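Local coordinates for alpha-11 giardin (Giardia intestinalis, PDB 2II2), which binds calcium as an unusual annexin, probably binds acidic phospholipids, and may help maintain the integrity of the ventral disk, at residues Ala231-Val244 / His267-Met280. Residues are numbered along the deposited sequence; the frame is centred on the assembly and turned at random. Where two conformers were deposited one is given.
Sequences APARAVAYAFHSAV and HKFAWVHYACWGVM. With SO4 (sulfate ion), chain C.
H241, in the conformer described (one of two modelled), lies flat on W277 where two helices of an annexin-type all-helical domain cross: helix 232-244 and the short helical segment 270-274, at -64° with axes 7.6 Å apart. Small residues permit this closeness: A233 and A270 bring their CA atoms to 4.7 Å, and A237 sets its CB 3.4 Å from A270 O. H241 can be followed outward. Its CB makes a CH-pi contact over the W277 six-membered ring. With CG anti to the backbone N (chi1 -178°), the imidazole continues across the indole in a face-to-face stack with the five-membered ring, planes 10° apart: H241 CG meets W277 CD2, ND1 meets W277 CG and CB, CE1 lies 3.5 Å from W277 CD1, and CD2 nears W277 NE1. Two flat rings suit this place, each turning an N-H to one sulfate, probably from the crystallisation liquor: H241 NE2 and W277 NE1 both bond weakly to its O3. Y274 is a knob among A237, F240, H241 and V244, its CE1 against H241 CA and its hydroxyl hydrogen-bonded to D283. The long, unbranched M280, extended beyond CG, sets CE over the F240 ring, 3.9 Å from the centroid; W306 meets that ring edge-to-face. Near the start of helix 232-244, the flat H273 ring receives R234 CB over one face, while the extended arginine carries NE to a water, 3.0 Å away, that donates to H273 O.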
loop_
_atom_site.group_PDB
_atom_site.type_symbol
_atom_site.label_atom_id
_atom_site.label_comp_id
_atom_site.label_asym_id
_atom_site.label_seq_id
_atom_site.Cartn_x
_atom_site.Cartn_y
_atom_site.Cartn_z
ATOM N N ALA A 231 -10.610 1.148 -9.626
ATOM C CA ALA A 231 -10.313 2.480 -9.099
ATOM C C ALA A 231 -9.094 2.369 -8.199
ATOM O O ALA A 231 -9.029 1.493 -7.372
ATOM C CB ALA A 231 -11.462 3.011 -8.258
ATOM N N PRO A 232 -8.102 3.238 -8.338
ATOM C CA PRO A 232 -6.955 3.175 -7.438
ATOM C C PRO A 232 -7.311 3.080 -5.965
ATOM O O PRO A 232 -6.708 2.296 -5.226
ATOM C CB PRO A 232 -6.202 4.442 -7.786
ATOM C CG PRO A 232 -6.433 4.531 -9.276
ATOM C CD PRO A 232 -7.897 4.207 -9.427
ATOM N N ALA A 233 -8.291 3.859 -5.515
ATOM C CA ALA A 233 -8.613 3.859 -4.089
ATOM C C ALA A 233 -9.321 2.582 -3.647
ATOM O O ALA A 233 -9.364 2.287 -2.466
ATOM C CB ALA A 233 -9.444 5.106 -3.742
ATOM N N ARG A 234 -9.902 1.873 -4.616
ATOM C CA ARG A 234 -10.501 0.578 -4.346
ATOM C C ARG A 234 -9.428 -0.466 -4.026
ATOM O O ARG A 234 -9.639 -1.354 -3.197
ATOM C CB ARG A 234 -11.400 0.154 -5.523
ATOM C CG ARG A 234 -12.335 -0.975 -5.186
ATOM C CD ARG A 234 -13.375 -1.092 -6.247
ATOM N NE ARG A 234 -14.357 -2.099 -5.920
ATOM C CZ ARG A 234 -15.382 -2.432 -6.695
ATOM N NH1 ARG A 234 -15.558 -1.794 -7.843
ATOM N NH2 ARG A 234 -16.217 -3.394 -6.309
ATOM N N ALA A 235 -8.294 -0.395 -4.727
ATOM C CA ALA A 235 -7.169 -1.261 -4.408
ATOM C C ALA A 235 -6.694 -0.987 -2.979
ATOM O O ALA A 235 -6.395 -1.932 -2.251
ATOM C CB ALA A 235 -6.026 -1.040 -5.374
ATOM N N VAL A 236 -6.627 0.300 -2.617
ATOM C CA VAL A 236 -6.213 0.659 -1.274
ATOM C C VAL A 236 -7.219 0.139 -0.244
ATOM O O VAL A 236 -6.839 -0.420 0.780
ATOM C CB VAL A 236 -6.027 2.178 -1.151
ATOM C CG1 VAL A 236 -5.725 2.590 0.297
ATOM C CG2 VAL A 236 -4.919 2.658 -2.058
ATOM N N ALA A 237 -8.515 0.316 -0.522
ATOM C CA ALA A 237 -9.547 -0.201 0.382
ATOM C C ALA A 237 -9.416 -1.713 0.556
ATOM O O ALA A 237 -9.530 -2.212 1.684
ATOM C CB ALA A 237 -10.918 0.129 -0.145
ATOM N N TYR A 238 -9.225 -2.461 -0.533
ATOM C CA TYR A 238 -9.066 -3.922 -0.434
ATOM C C TYR A 238 -7.846 -4.272 0.421
ATOM O O TYR A 238 -7.925 -5.142 1.288
ATOM C CB TYR A 238 -8.947 -4.530 -1.845
ATOM C CG TYR A 238 -8.604 -5.993 -1.740
ATOM C CD1 TYR A 238 -9.588 -6.954 -1.565
ATOM C CD2 TYR A 238 -7.278 -6.417 -1.772
ATOM C CE1 TYR A 238 -9.245 -8.282 -1.411
ATOM C CE2 TYR A 238 -6.919 -7.726 -1.603
ATOM C CZ TYR A 238 -7.887 -8.671 -1.430
ATOM O OH TYR A 238 -7.501 -9.981 -1.259
ATOM N N ALA A 239 -6.726 -3.598 0.182
ATOM C CA ALA A 239 -5.514 -3.873 0.929
ATOM C C ALA A 239 -5.745 -3.607 2.419
ATOM O O ALA A 239 -5.298 -4.376 3.286
ATOM C CB ALA A 239 -4.370 -3.059 0.406
ATOM N N PHE A 240 -6.461 -2.537 2.726
ATOM C CA PHE A 240 -6.757 -2.192 4.109
ATOM C C PHE A 240 -7.638 -3.258 4.756
ATOM O O PHE A 240 -7.395 -3.689 5.892
ATOM C CB PHE A 240 -7.365 -0.766 4.212
ATOM C CG PHE A 240 -7.301 -0.221 5.608
ATOM C CD1 PHE A 240 -6.141 0.391 6.068
ATOM C CD2 PHE A 240 -8.369 -0.363 6.475
ATOM C CE1 PHE A 240 -6.032 0.835 7.361
ATOM C CE2 PHE A 240 -8.285 0.109 7.775
ATOM C CZ PHE A 240 -7.107 0.725 8.220
ATOM N N HIS A 241 -8.654 -3.700 4.005
ATOM C CA HIS A 241 -9.513 -4.819 4.424
ATOM C C HIS A 241 -8.668 -6.069 4.729
ATOM O O HIS A 241 -8.817 -6.735 5.769
ATOM C CB HIS A 241 -10.551 -5.141 3.331
ATOM C CG HIS A 241 -11.491 -6.251 3.709
ATOM N ND1 HIS A 241 -12.325 -6.176 4.804
ATOM C CD2 HIS A 241 -11.729 -7.456 3.143
ATOM C CE1 HIS A 241 -13.035 -7.284 4.897
ATOM N NE2 HIS A 241 -12.690 -8.080 3.901
ATOM N N SER A 242 -7.748 -6.362 3.809
ATOM C CA SER A 242 -6.897 -7.526 3.965
ATOM C C SER A 242 -6.063 -7.456 5.248
ATOM O O SER A 242 -5.764 -8.495 5.854
ATOM C CB SER A 242 -6.007 -7.668 2.740
ATOM O OG SER A 242 -5.246 -8.849 2.823
ATOM N N ALA A 243 -5.697 -6.244 5.662
ATOM C CA ALA A 243 -4.980 -6.024 6.920
ATOM C C ALA A 243 -5.912 -6.213 8.114
ATOM O O ALA A 243 -5.592 -6.930 9.075
ATOM C CB ALA A 243 -4.390 -4.652 6.952
ATOM N N VAL A 244 -7.086 -5.579 8.038
ATOM C CA VAL A 244 -8.053 -5.688 9.127
ATOM C C VAL A 244 -8.440 -7.139 9.482
ATOM O O VAL A 244 -8.552 -7.485 10.657
ATOM C CB VAL A 244 -9.298 -4.789 8.775
ATOM C CG1 VAL A 244 -10.470 -5.064 9.668
ATOM C CG2 VAL A 244 -8.930 -3.320 8.810
ATOM N N HIS A 267 -4.972 8.511 -1.838
ATOM C CA HIS A 267 -6.187 7.716 -2.024
ATOM C C HIS A 267 -7.140 7.931 -0.866
ATOM O O HIS A 267 -7.689 6.965 -0.300
ATOM C CB HIS A 267 -5.852 6.257 -2.275
ATOM C CG HIS A 267 -4.958 6.098 -3.451
ATOM N ND1 HIS A 267 -5.341 6.477 -4.726
ATOM C CD2 HIS A 267 -3.651 5.763 -3.523
ATOM C CE1 HIS A 267 -4.317 6.315 -5.548
ATOM N NE2 HIS A 267 -3.281 5.885 -4.842
ATOM N N LYS A 268 -7.342 9.220 -0.552
ATOM C CA LYS A 268 -8.165 9.659 0.564
ATOM C C LYS A 268 -9.574 9.102 0.574
ATOM O O LYS A 268 -10.161 8.998 1.644
ATOM C CB LYS A 268 -8.208 11.193 0.635
ATOM C CG LYS A 268 -8.824 11.842 -0.606
ATOM C CD LYS A 268 -8.834 13.343 -0.510
ATOM C CE LYS A 268 -9.296 14.012 -1.826
ATOM N NZ LYS A 268 -9.478 15.510 -1.718
ATOM N N PHE A 269 -10.130 8.755 -0.597
ATOM C CA PHE A 269 -11.470 8.175 -0.646
ATOM C C PHE A 269 -11.523 6.667 -0.574
ATOM O O PHE A 269 -12.549 6.082 -0.916
ATOM C CB PHE A 269 -12.258 8.678 -1.864
ATOM C CG PHE A 269 -12.472 10.162 -1.861
ATOM C CD1 PHE A 269 -12.022 10.941 -2.907
ATOM C CD2 PHE A 269 -13.128 10.778 -0.795
ATOM C CE1 PHE A 269 -12.227 12.322 -2.904
ATOM C CE2 PHE A 269 -13.343 12.157 -0.799
ATOM C CZ PHE A 269 -12.864 12.923 -1.835
ATOM N N ALA A 270 -10.447 6.039 -0.093
ATOM C CA ALA A 270 -10.522 4.599 0.132
ATOM C C ALA A 270 -11.758 4.198 0.943
ATOM O O ALA A 270 -12.307 3.128 0.744
ATOM C CB ALA A 270 -9.272 4.073 0.841
ATOM N N TRP A 271 -12.181 5.048 1.882
ATOM C CA TRP A 271 -13.353 4.731 2.731
ATOM C C TRP A 271 -14.632 4.523 1.924
ATOM O O TRP A 271 -15.521 3.791 2.347
ATOM C CB TRP A 271 -13.563 5.804 3.813
ATOM C CG TRP A 271 -13.674 7.193 3.329
ATOM C CD1 TRP A 271 -12.690 8.137 3.332
ATOM C CD2 TRP A 271 -14.864 7.840 2.886
ATOM N NE1 TRP A 271 -13.189 9.330 2.864
ATOM C CE2 TRP A 271 -14.520 9.172 2.570
ATOM C CE3 TRP A 271 -16.188 7.413 2.680
ATOM C CZ2 TRP A 271 -15.467 10.112 2.085
ATOM C CZ3 TRP A 271 -17.115 8.322 2.200
ATOM C CH2 TRP A 271 -16.746 9.654 1.889
ATOM N N VAL A 272 -14.730 5.167 0.768
ATOM C CA VAL A 272 -15.892 4.981 -0.126
ATOM C C VAL A 272 -15.995 3.522 -0.540
ATOM O O VAL A 272 -17.057 2.914 -0.489
ATOM C CB VAL A 272 -15.762 5.876 -1.403
ATOM C CG1 VAL A 272 -16.892 5.589 -2.396
ATOM C CG2 VAL A 272 -15.755 7.369 -1.036
ATOM N N HIS A 273 -14.875 2.981 -1.009
ATOM C CA HIS A 273 -14.829 1.613 -1.476
ATOM C C HIS A 273 -14.815 0.616 -0.357
ATOM O O HIS A 273 -15.196 -0.531 -0.552
ATOM C CB HIS A 273 -13.611 1.393 -2.340
ATOM C CG HIS A 273 -13.581 2.283 -3.521
ATOM N ND1 HIS A 273 -14.350 2.053 -4.636
ATOM C CD2 HIS A 273 -12.890 3.420 -3.758
ATOM C CE1 HIS A 273 -14.113 3.002 -5.524
ATOM N NE2 HIS A 273 -13.224 3.837 -5.024
ATOM N N TYR A 274 -14.319 1.024 0.801
ATOM C CA TYR A 274 -14.275 0.114 1.925
ATOM C C TYR A 274 -15.680 -0.276 2.390
ATOM O O TYR A 274 -15.883 -1.332 3.001
ATOM C CB TYR A 274 -13.454 0.720 3.075
ATOM C CG TYR A 274 -13.253 -0.239 4.230
ATOM C CD1 TYR A 274 -12.119 -1.046 4.321
ATOM C CD2 TYR A 274 -14.225 -0.394 5.242
ATOM C CE1 TYR A 274 -11.969 -1.947 5.388
ATOM C CE2 TYR A 274 -14.081 -1.290 6.281
ATOM C CZ TYR A 274 -12.946 -2.062 6.346
ATOM O OH TYR A 274 -12.777 -2.956 7.354
ATOM N N ALA A 275 -16.650 0.590 2.098
ATOM C CA ALA A 275 -18.028 0.409 2.560
ATOM C C ALA A 275 -18.638 -0.963 2.197
ATOM O O ALA A 275 -19.528 -1.460 2.919
ATOM C CB ALA A 275 -18.905 1.562 2.076
ATOM N N CYS A 276 -18.102 -1.593 1.144
ATOM C CA CYS A 276 -18.346 -2.993 0.739
ATOM C C CYS A 276 -18.320 -3.887 1.991
ATOM O O CYS A 276 -19.182 -4.755 2.207
ATOM C CB CYS A 276 -17.247 -3.462 -0.294
ATOM S SG CYS A 276 -17.342 -5.155 -0.829
ATOM N N TRP A 277 -17.324 -3.640 2.829
ATOM C CA TRP A 277 -16.953 -4.534 3.940
ATOM C C TRP A 277 -17.409 -4.036 5.304
ATOM O O TRP A 277 -17.576 -4.794 6.253
ATOM C CB TRP A 277 -15.443 -4.742 3.923
ATOM C CG TRP A 277 -14.992 -5.450 2.683
ATOM C CD1 TRP A 277 -15.292 -6.729 2.343
ATOM C CD2 TRP A 277 -14.194 -4.924 1.616
ATOM N NE1 TRP A 277 -14.729 -7.044 1.132
ATOM C CE2 TRP A 277 -14.040 -5.958 0.666
ATOM C CE3 TRP A 277 -13.577 -3.683 1.380
ATOM C CZ2 TRP A 277 -13.322 -5.786 -0.520
ATOM C CZ3 TRP A 277 -12.866 -3.518 0.212
ATOM C CH2 TRP A 277 -12.730 -4.566 -0.723
ATOM N N GLY A 278 -17.583 -2.736 5.407
ATOM C CA GLY A 278 -17.988 -2.134 6.648
ATOM C C GLY A 278 -17.738 -0.665 6.567
ATOM O O GLY A 278 -17.378 -0.134 5.506
ATOM N N VAL A 279 -17.970 0.004 7.679
ATOM C CA VAL A 279 -17.688 1.411 7.775
ATOM C C VAL A 279 -16.220 1.509 8.190
ATOM O O VAL A 279 -15.837 1.028 9.266
ATOM C CB VAL A 279 -18.611 2.110 8.801
ATOM C CG1 VAL A 279 -18.276 3.579 8.874
ATOM C CG2 VAL A 279 -20.098 1.935 8.415
ATOM N N MET A 280 -15.373 2.104 7.338
ATOM C CA MET A 280 -13.936 2.113 7.624
ATOM C C MET A 280 -13.620 2.717 8.983
ATOM O O MET A 280 -12.810 2.175 9.716
ATOM C CB MET A 280 -13.173 2.828 6.509
ATOM C CG MET A 280 -11.677 2.607 6.554
ATOM S SD MET A 280 -10.906 3.338 5.074
ATOM C CE MET A 280 -9.190 3.337 5.594
HETATM S S SO4 C . -14.912 -10.388 1.186
HETATM O O1 SO4 C . -14.811 -11.843 1.245
HETATM O O2 SO4 C . -15.757 -9.928 2.283
HETATM O O3 SO4 C . -13.582 -9.798 1.311
HETATM O O4 SO4 C . -15.505 -9.981 -0.087
HETATM O O HOH W 1 -14.767 -2.315 -2.927
#